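Local atomic coordinates of CAS6A (Thermus thermophilus, PDB entry 4C97), a protein that probably acts as an endoribonuclease that recognises and cuts CRISPR transcripts during antiviral defence. Residues 103-113 against 219-227; 144-152 against 168-177. The protein carries 1 engineered substitution. All blocks are in the same frame, centred on the assembly; numbering follows the deposited sequence. Where two conformers were deposited one is given.

Interaction 1 (103-113 against 219-227). With SO4 (sulfate ion), chain D.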
loop_
_atom_site.group_PDB
_atom_site.type_symbol
_atom_site.label_atom_id
_atom_site.label_comp_id
_atom_site.label_asym_id
_atom_site.label_seq_id
_atom_site.Cartn_x
_atom_site.Cartn_y
_atom_site.Cartn_z
ATOM N N PRO A 103 -12.832 4.705 -2.733
ATOM C CA PRO A 103 -12.389 3.311 -2.595
ATOM C C PRO A 103 -11.003 3.131 -1.981
ATOM O O PRO A 103 -10.738 2.122 -1.347
ATOM C CB PRO A 103 -12.415 2.793 -4.032
ATOM C CG PRO A 103 -13.453 3.612 -4.700
ATOM C CD PRO A 103 -13.343 4.985 -4.085
ATOM N N TRP A 104 -10.129 4.112 -2.165
ATOM C CA TRP A 104 -8.760 4.034 -1.692
ATOM C C TRP A 104 -8.471 4.877 -0.453
ATOM O O TRP A 104 -7.323 5.024 -0.074
ATOM C CB TRP A 104 -7.806 4.368 -2.843
ATOM C CG TRP A 104 -7.789 3.251 -3.852
ATOM C CD1 TRP A 104 -8.480 3.189 -5.026
ATOM C CD2 TRP A 104 -7.066 2.024 -3.740
ATOM N NE1 TRP A 104 -8.221 1.996 -5.662
ATOM C CE2 TRP A 104 -7.346 1.267 -4.903
ATOM C CE3 TRP A 104 -6.206 1.485 -2.793
ATOM C CZ2 TRP A 104 -6.804 -0.002 -5.120
ATOM C CZ3 TRP A 104 -5.665 0.220 -3.016
ATOM C CH2 TRP A 104 -5.954 -0.491 -4.175
ATOM N N ALA A 105 -9.526 5.395 0.179
ATOM C CA ALA A 105 -9.404 6.142 1.424
ATOM C C ALA A 105 -9.828 5.255 2.597
ATOM O O ALA A 105 -10.764 4.481 2.482
ATOM C CB ALA A 105 -10.290 7.358 1.379
ATOM N N GLY A 106 -9.164 5.388 3.727
ATOM C CA GLY A 106 -9.629 4.729 4.929
ATOM C C GLY A 106 -8.802 5.074 6.131
ATOM O O GLY A 106 -7.685 5.540 6.000
ATOM N N VAL A 107 -9.372 4.892 7.316
ATOM C CA VAL A 107 -8.647 5.075 8.558
ATOM C C VAL A 107 -9.040 3.913 9.444
ATOM O O VAL A 107 -10.221 3.554 9.506
ATOM C CB VAL A 107 -9.004 6.380 9.269
ATOM C CG1 VAL A 107 -8.127 6.558 10.491
ATOM C CG2 VAL A 107 -8.853 7.545 8.345
ATOM N N SER A 108 -8.057 3.322 10.109
ATOM C CA SER A 108 -8.298 2.170 10.965
ATOM C C SER A 108 -7.278 2.129 12.090
ATOM O O SER A 108 -6.547 3.113 12.340
ATOM C CB SER A 108 -8.260 0.870 10.156
ATOM O OG SER A 108 -8.864 -0.186 10.892
ATOM N N THR A 109 -7.213 0.990 12.775
ATOM C CA THR A 109 -6.247 0.818 13.843
ATOM C C THR A 109 -5.596 -0.537 13.676
ATOM O O THR A 109 -6.162 -1.452 13.046
ATOM C CB THR A 109 -6.889 0.865 15.239
ATOM O OG1 THR A 109 -7.770 -0.243 15.367
ATOM C CG2 THR A 109 -7.644 2.175 15.478
ATOM N N TYR A 110 -4.412 -0.698 14.257
ATOM C CA TYR A 110 -3.713 -1.967 14.104
ATOM C C TYR A 110 -4.498 -3.138 14.688
ATOM O O TYR A 110 -4.584 -4.182 14.047
ATOM C CB TYR A 110 -2.272 -1.918 14.629
ATOM C CG TYR A 110 -1.344 -1.243 13.627
ATOM C CD1 TYR A 110 -1.133 0.139 13.629
ATOM C CD2 TYR A 110 -0.709 -1.991 12.674
ATOM C CE1 TYR A 110 -0.295 0.734 12.703
ATOM C CE2 TYR A 110 0.131 -1.400 11.733
ATOM C CZ TYR A 110 0.317 -0.047 11.751
ATOM O OH TYR A 110 1.139 0.512 10.806
ATOM N N PRO A 111 -5.150 -2.959 15.856
ATOM C CA PRO A 111 -5.936 -4.109 16.310
ATOM C C PRO A 111 -7.004 -4.530 15.301
ATOM O O PRO A 111 -7.284 -5.730 15.133
ATOM C CB PRO A 111 -6.554 -3.608 17.620
ATOM C CG PRO A 111 -5.535 -2.622 18.121
ATOM C CD PRO A 111 -5.065 -1.915 16.898
ATOM N N ARG A 112 -7.561 -3.563 14.590
ATOM C CA ARG A 112 -8.605 -3.880 13.629
ATOM C C ARG A 112 -8.058 -4.640 12.428
ATOM O O ARG A 112 -8.823 -5.303 11.733
ATOM C CB ARG A 112 -9.357 -2.625 13.193
ATOM C CG ARG A 112 -10.370 -2.200 14.245
ATOM C CD ARG A 112 -11.025 -0.869 13.937
ATOM N NE ARG A 112 -12.094 -0.669 14.903
ATOM C CZ ARG A 112 -13.320 -1.156 14.779
ATOM N NH1 ARG A 112 -13.662 -1.826 13.683
ATOM N NH2 ARG A 112 -14.201 -0.962 15.756
ATOM N N LEU A 113 -6.747 -4.585 12.208
ATOM C CA LEU A 113 -6.210 -5.344 11.086
ATOM C C LEU A 113 -6.345 -6.818 11.386
ATOM O O LEU A 113 -6.325 -7.630 10.458
ATOM C CB LEU A 113 -4.748 -5.029 10.841
ATOM C CG LEU A 113 -4.441 -3.599 10.419
ATOM C CD1 LEU A 113 -2.947 -3.426 10.346
ATOM C CD2 LEU A 113 -5.114 -3.213 9.095
ATOM N N GLY A 219 -3.300 -9.142 4.645
ATOM C CA GLY A 219 -4.265 -8.680 3.656
ATOM C C GLY A 219 -4.859 -7.309 3.940
ATOM O O GLY A 219 -4.851 -6.428 3.071
ATOM N N ARG A 220 -5.373 -7.118 5.141
ATOM C CA ARG A 220 -5.929 -5.817 5.520
ATOM C C ARG A 220 -4.872 -4.707 5.528
ATOM O O ARG A 220 -5.153 -3.566 5.144
ATOM C CB ARG A 220 -6.640 -5.887 6.871
ATOM C CG ARG A 220 -7.943 -6.681 6.847
ATOM C CD ARG A 220 -8.766 -6.552 8.124
ATOM N NE ARG A 220 -10.190 -6.591 7.820
ATOM C CZ ARG A 220 -10.881 -7.698 7.555
ATOM N NH1 ARG A 220 -10.293 -8.887 7.559
ATOM N NH2 ARG A 220 -12.176 -7.608 7.279
ATOM N N PHE A 221 -3.660 -5.027 5.980
ATOM C CA PHE A 221 -2.583 -4.043 6.041
ATOM C C PHE A 221 -2.144 -3.580 4.661
ATOM O O PHE A 221 -1.761 -2.406 4.474
ATOM C CB PHE A 221 -1.420 -4.667 6.794
ATOM C CG PHE A 221 -0.275 -3.759 7.039
ATOM C CD1 PHE A 221 -0.421 -2.601 7.787
ATOM C CD2 PHE A 221 0.994 -4.075 6.558
ATOM C CE1 PHE A 221 0.658 -1.784 8.045
ATOM C CE2 PHE A 221 2.060 -3.244 6.811
ATOM C CZ PHE A 221 1.890 -2.106 7.567
ATOM N N ALA A 222 -2.174 -4.513 3.692
ATOM C CA ALA A 222 -1.794 -4.164 2.318
ATOM C C ALA A 222 -2.436 -2.871 1.755
ATOM O O ALA A 222 -1.776 -2.083 1.052
ATOM C CB ALA A 222 -2.049 -5.345 1.397
ATOM N N PHE A 223 -3.698 -2.642 2.087
ATOM C CA PHE A 223 -4.429 -1.453 1.662
ATOM C C PHE A 223 -3.657 -0.186 2.034
ATOM O O PHE A 223 -3.657 0.803 1.298
ATOM C CB PHE A 223 -5.793 -1.433 2.363
ATOM C CG PHE A 223 -6.648 -0.246 2.028
ATOM C CD1 PHE A 223 -7.390 -0.207 0.861
ATOM C CD2 PHE A 223 -6.749 0.829 2.905
ATOM C CE1 PHE A 223 -8.186 0.862 0.563
ATOM C CE2 PHE A 223 -7.544 1.902 2.609
ATOM C CZ PHE A 223 -8.283 1.926 1.449
ATOM N N TYR A 224 -3.046 -0.213 3.214
ATOM C CA TYR A 224 -2.312 0.937 3.745
ATOM C C TYR A 224 -0.853 0.927 3.308
ATOM O O TYR A 224 -0.326 1.962 2.892
ATOM C CB TYR A 224 -2.413 0.977 5.273
ATOM C CG TYR A 224 -3.841 1.131 5.720
ATOM C CD1 TYR A 224 -4.457 2.378 5.705
ATOM C CD2 TYR A 224 -4.587 0.039 6.123
ATOM C CE1 TYR A 224 -5.761 2.534 6.072
ATOM C CE2 TYR A 224 -5.908 0.188 6.513
ATOM C CZ TYR A 224 -6.486 1.438 6.487
ATOM O OH TYR A 224 -7.796 1.601 6.848
ATOM N N SER A 225 -0.192 -0.225 3.422
ATOM C CA SER A 225 1.256 -0.261 3.204
ATOM C C SER A 225 1.663 -0.363 1.732
ATOM O O SER A 225 2.724 0.131 1.314
ATOM C CB SER A 225 1.880 -1.440 3.943
ATOM O OG SER A 225 1.350 -2.646 3.455
ATOM N N GLY A 226 0.834 -1.032 0.953
ATOM C CA GLY A 226 1.246 -1.465 -0.364
ATOM C C GLY A 226 2.204 -2.629 -0.247
ATOM O O GLY A 226 2.524 -3.110 0.848
ATOM N N VAL A 227 2.669 -3.096 -1.397
ATOM C CA VAL A 227 3.455 -4.321 -1.445
ATOM C C VAL A 227 4.754 -4.096 -2.217
ATOM O O VAL A 227 4.750 -3.487 -3.279
ATOM C CB VAL A 227 2.680 -5.437 -2.142
ATOM C CG1 VAL A 227 3.566 -6.663 -2.314
ATOM C CG2 VAL A 227 1.412 -5.825 -1.365
HETATM S S SO4 D . -7.726 1.684 -9.657
HETATM O O1 SO4 D . -7.828 1.328 -8.249
HETATM O O2 SO4 D . -7.353 0.477 -10.398
HETATM O O3 SO4 D . -9.017 2.163 -10.132
HETATM O O4 SO4 D . -6.725 2.706 -9.937
HETATM O O HOH W 1 -7.981 -9.669 9.789
#
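The carbonyl oxygen Leu113 O accepts a 2.7 Å hydrogen bond from water 1, and the aliphatic part of Arg220 closes over the same oxygen, Arg220 CD lying 3.5 Å from Leu113 O. Water 1 is linked onward to Arg220 NH1 only by a weak bond, and this arginine has two conformers. No direct hydrogen bond joins the segments; aromatic rings carry most of the contact. Leu113 CD1 packs obliquely on the Phe221 ring; at the edge of that ring lies Tyr110 OH, 3.6 Å from Phe221 CE1 and hydrogen-bonded to Leu66 O. Along the strand, Tyr224 OH reaches Ser108 CB at 3.4 Å, while Gly106 O faces the edge of the Tyr224 ring. Gly106 suits this place because, having no side chain, it lets the backbone lie close to Tyr224 and Phe223 together. With CG trans to its own nitrogen (chi1 179°), Phe223 directs its ring into the bend at 103-106, where carbonyl oxygens meet the weakly positive ring edge: Pro103 O is 3.4 Å from Phe223 CE1. The six-membered ring of Trp104 is nearly parallel to that of Phe223, planes at 2°, but slid so far that they barely overlap. At the edge of the indole Trp104 NE1 donates a bent hydrogen bond of 2.7 Å to sulfate O1; Arg125 and Arg237 also bind this anion, which might occupy a place suited to phosphate. Segment 219-225 of helix 209-225 thus packs against 106-109, the end of strand 91-109, their N-to-C directions 130° apart, with Phe221 and Tyr224 also touching Leu7 of strand 6-15, and Tyr110 meeting Leu155 and Phe158 of helix 144-158.

Interaction 2 (144-152 against 168-177); sequences PRLVLESLL and REALLERTTV
Arg168 wraps around one methyl group of Leu152. Its CB and CG each lie 4.0 Å from Leu152 CD2, CD passes slightly farther off, and a bend at chi3 (-78°) then brings NE, 3.7 Å from Leu152 CD2, and after it the guanidinium back over the same methyl. Leu152 CD2 sits over one face of that group, displaced toward its rim. At the tip, water 2 lies in the guanidinium plane and accepts from Arg168 NH1 at 2.9 Å, in turn donating to Glu149 OE2; Arg168 NH2 forms a salt bridge with Glu156 OE1. Arginine suits the place because its long chain is greasy enough to cover a leucine yet ends in charge at the partly exposed margin.

One turn on, Leu172 presses CD2 onto the backbone of the facing helix, 3.4 Å from Glu149 N. Leu148 and Thr175 meet tip to tip, with Leu148 CD1 3.7 Å from Thr175 OG1. That hydroxyl is committed to Leu171 O, to which Thr175 OG1 donates at 2.7 Å, so threonine turns its polar atom back to its own helix end, beside a wider pi-type turn. Pro144 CG closes the far end against Val177 CG2. Segments 144-152 and 168-174 run roughly antiparallel, their axes 8.0 Å apart at closest approach and their N-to-C directions at 145°, a helical hairpin packed by leucines within the crossover that leads to strand 176-186 of what appears to be a ferredoxin-like domain.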
loop_
_atom_site.group_PDB
_atom_site.type_symbol
_atom_site.label_atom_id
_atom_site.label_comp_id
_atom_site.label_asym_id
_atom_site.label_seq_id
_atom_site.Cartn_x
_atom_site.Cartn_y
_atom_site.Cartn_z
ATOM N N PRO A 144 4.414 -15.809 -3.264
ATOM C CA PRO A 144 3.951 -15.678 -1.870
ATOM C C PRO A 144 5.030 -15.175 -0.892
ATOM O O PRO A 144 4.764 -14.278 -0.079
ATOM C CB PRO A 144 3.511 -17.099 -1.502
ATOM C CG PRO A 144 3.128 -17.740 -2.829
ATOM C CD PRO A 144 4.018 -17.102 -3.874
ATOM N N ARG A 145 6.237 -15.738 -0.940
ATOM C CA ARG A 145 7.231 -15.366 0.068
ATOM C C ARG A 145 7.616 -13.875 -0.039
ATOM O O ARG A 145 7.846 -13.187 0.976
ATOM C CB ARG A 145 8.458 -16.260 -0.033
ATOM C CG ARG A 145 9.158 -16.119 -1.336
ATOM C CD ARG A 145 10.268 -17.128 -1.496
ATOM N NE ARG A 145 10.989 -16.815 -2.729
ATOM C CZ ARG A 145 12.009 -15.960 -2.820
ATOM N NH1 ARG A 145 12.487 -15.327 -1.747
ATOM N NH2 ARG A 145 12.563 -15.741 -4.001
ATOM N N LEU A 146 7.628 -13.366 -1.265
ATOM C CA LEU A 146 8.000 -11.971 -1.493
ATOM C C LEU A 146 6.907 -10.998 -1.008
ATOM O O LEU A 146 7.200 -10.018 -0.291
ATOM C CB LEU A 146 8.304 -11.729 -2.965
ATOM C CG LEU A 146 9.552 -12.438 -3.490
ATOM C CD1 LEU A 146 9.749 -12.206 -4.955
ATOM C CD2 LEU A 146 10.813 -12.005 -2.725
ATOM N N VAL A 147 5.679 -11.258 -1.455
ATOM C CA VAL A 147 4.524 -10.448 -1.107
ATOM C C VAL A 147 4.316 -10.439 0.404
ATOM O O VAL A 147 4.225 -9.341 1.070
ATOM C CB VAL A 147 3.247 -10.996 -1.835
ATOM C CG1 VAL A 147 1.964 -10.342 -1.302
ATOM C CG2 VAL A 147 3.377 -10.789 -3.314
ATOM N N LEU A 148 4.257 -11.642 0.968
ATOM C CA LEU A 148 3.945 -11.776 2.385
ATOM C C LEU A 148 5.088 -11.299 3.268
ATOM O O LEU A 148 4.808 -10.695 4.322
ATOM C CB LEU A 148 3.485 -13.185 2.723
ATOM C CG LEU A 148 2.217 -13.599 1.974
ATOM C CD1 LEU A 148 1.876 -15.006 2.412
ATOM C CD2 LEU A 148 1.012 -12.679 2.202
ATOM N N GLU A 149 6.350 -11.517 2.870
ATOM C CA GLU A 149 7.444 -10.978 3.669
ATOM C C GLU A 149 7.413 -9.454 3.631
ATOM O O GLU A 149 7.672 -8.805 4.661
ATOM C CB GLU A 149 8.792 -11.482 3.179
ATOM C CG GLU A 149 9.953 -11.126 4.084
ATOM C CD GLU A 149 10.564 -9.763 3.822
ATOM O OE1 GLU A 149 10.322 -9.163 2.752
ATOM O OE2 GLU A 149 11.310 -9.266 4.707
ATOM N N SER A 150 7.114 -8.877 2.466
ATOM C CA SER A 150 7.024 -7.415 2.391
ATOM C C SER A 150 6.002 -6.872 3.361
ATOM O O SER A 150 6.288 -5.937 4.129
ATOM C CB SER A 150 6.653 -6.990 0.974
ATOM O OG SER A 150 6.602 -5.593 0.894
ATOM N N LEU A 151 4.807 -7.455 3.328
ATOM C CA LEU A 151 3.753 -7.030 4.249
ATOM C C LEU A 151 4.112 -7.273 5.721
ATOM O O LEU A 151 3.930 -6.403 6.584
ATOM C CB LEU A 151 2.457 -7.748 3.898
ATOM C CG LEU A 151 1.859 -7.303 2.561
ATOM C CD1 LEU A 151 0.770 -8.280 2.066
ATOM C CD2 LEU A 151 1.327 -5.859 2.636
ATOM N N LEU A 152 4.618 -8.461 6.026
ATOM C CA LEU A 152 4.936 -8.812 7.414
ATOM C C LEU A 152 6.033 -7.931 8.000
ATOM O O LEU A 152 5.944 -7.492 9.156
ATOM C CB LEU A 152 5.349 -10.273 7.512
ATOM C CG LEU A 152 5.646 -10.807 8.911
ATOM C CD1 LEU A 152 4.442 -10.657 9.841
ATOM C CD2 LEU A 152 6.081 -12.266 8.833
ATOM N N ARG A 168 5.469 -16.994 10.948
ATOM C CA ARG A 168 6.255 -16.452 9.842
ATOM C C ARG A 168 6.663 -17.562 8.883
ATOM O O ARG A 168 6.503 -17.442 7.660
ATOM C CB ARG A 168 7.495 -15.722 10.379
ATOM C CG ARG A 168 8.521 -15.349 9.323
ATOM C CD ARG A 168 9.710 -14.582 9.913
ATOM N NE ARG A 168 9.393 -13.177 10.172
ATOM C CZ ARG A 168 9.712 -12.162 9.366
ATOM N NH1 ARG A 168 10.407 -12.358 8.244
ATOM N NH2 ARG A 168 9.370 -10.933 9.703
ATOM N N GLU A 169 7.181 -18.657 9.431
ATOM C CA GLU A 169 7.670 -19.744 8.597
ATOM C C GLU A 169 6.536 -20.314 7.748
ATOM O O GLU A 169 6.700 -20.561 6.542
ATOM C CB GLU A 169 8.309 -20.843 9.470
ATOM C CG GLU A 169 9.171 -21.831 8.705
ATOM C CD GLU A 169 8.374 -22.934 8.026
ATOM O OE1 GLU A 169 7.208 -23.185 8.407
ATOM O OE2 GLU A 169 8.929 -23.565 7.100
ATOM N N ALA A 170 5.383 -20.534 8.379
ATOM C CA ALA A 170 4.220 -20.993 7.618
ATOM C C ALA A 170 3.823 -20.007 6.521
ATOM O O ALA A 170 3.599 -20.395 5.372
ATOM C CB ALA A 170 3.065 -21.223 8.536
ATOM N N LEU A 171 3.728 -18.733 6.875
ATOM C CA LEU A 171 3.273 -17.743 5.905
ATOM C C LEU A 171 4.217 -17.680 4.712
ATOM O O LEU A 171 3.773 -17.680 3.560
ATOM C CB LEU A 171 3.174 -16.363 6.543
ATOM C CG LEU A 171 2.046 -16.190 7.554
ATOM C CD1 LEU A 171 2.284 -14.960 8.382
ATOM C CD2 LEU A 171 0.671 -16.143 6.855
ATOM N N LEU A 172 5.520 -17.636 4.982
ATOM C CA LEU A 172 6.480 -17.413 3.907
ATOM C C LEU A 172 6.804 -18.669 3.119
ATOM O O LEU A 172 6.974 -18.607 1.909
ATOM C CB LEU A 172 7.768 -16.812 4.452
ATOM C CG LEU A 172 7.613 -15.463 5.139
ATOM C CD1 LEU A 172 8.996 -14.834 5.342
ATOM C CD2 LEU A 172 6.700 -14.530 4.390
ATOM N N GLU A 173 6.878 -19.812 3.799
ATOM C CA GLU A 173 7.347 -21.040 3.164
ATOM C C GLU A 173 6.229 -21.943 2.660
ATOM O O GLU A 173 6.414 -22.645 1.672
ATOM C CB GLU A 173 8.229 -21.852 4.125
ATOM C CG GLU A 173 9.478 -21.107 4.572
ATOM C CD GLU A 173 10.364 -20.711 3.394
ATOM O OE1 GLU A 173 10.557 -21.545 2.480
ATOM O OE2 GLU A 173 10.849 -19.562 3.366
ATOM N N ARG A 174 5.083 -21.946 3.329
ATOM C CA ARG A 174 4.055 -22.923 2.974
ATOM C C ARG A 174 2.952 -22.350 2.076
ATOM O O ARG A 174 2.288 -23.091 1.340
ATOM C CB ARG A 174 3.478 -23.588 4.226
ATOM C CG ARG A 174 2.706 -24.843 3.920
ATOM C CD ARG A 174 2.393 -25.666 5.172
ATOM N NE ARG A 174 1.297 -25.095 5.961
ATOM C CZ ARG A 174 1.408 -24.619 7.204
ATOM N NH1 ARG A 174 2.569 -24.604 7.846
ATOM N NH2 ARG A 174 0.338 -24.146 7.813
ATOM N N THR A 175 2.758 -21.038 2.120
ATOM C CA THR A 175 1.705 -20.424 1.313
ATOM C C THR A 175 1.958 -20.691 -0.152
ATOM O O THR A 175 3.093 -20.568 -0.631
ATOM C CB THR A 175 1.570 -18.911 1.560
ATOM O OG1 THR A 175 1.351 -18.679 2.946
ATOM C CG2 THR A 175 0.385 -18.315 0.783
ATOM N N THR A 176 0.896 -21.068 -0.856
ATOM C CA THR A 176 0.956 -21.331 -2.281
ATOM C C THR A 176 0.068 -20.346 -3.033
ATOM O O THR A 176 -0.543 -19.446 -2.443
ATOM C CB THR A 176 0.582 -22.795 -2.615
ATOM O OG1 THR A 176 0.931 -23.065 -3.969
ATOM C CG2 THR A 176 -0.908 -23.062 -2.419
ATOM N N VAL A 177 0.003 -20.516 -4.340
ATOM C CA VAL A 177 -0.868 -19.739 -5.175
ATOM C C VAL A 177 -1.950 -20.617 -5.744
ATOM O O VAL A 177 -1.665 -21.619 -6.387
ATOM C CB VAL A 177 -0.090 -19.047 -6.311
ATOM C CG1 VAL A 177 -1.037 -18.453 -7.310
ATOM C CG2 VAL A 177 0.835 -17.953 -5.751
HETATM O O HOH W 2 11.001 -9.692 7.422
#

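Overall arrangement
Interaction 2 is nested along the chain inside the loop closed by interaction 1, and their centres lie about 18 Å apart. Order and topology suggest two ferredoxin-like domains, as in other Cas6 proteins. Segment 103-113 ends strand 91-109 of the first sheet, whereas helices 144-158 and 209-225 and strand 176-186 would belong to the second domain. On this reading interaction 1 joins the two domains, and interaction 2 lies within the second. They meet where Leu151 of helix 144-158 packs on helix 209-225, Leu151 CD2 lying 3.6 Å from Ala222 CA. Continuous packing thus runs from the hairpin through helix 209-225 to the first sheet.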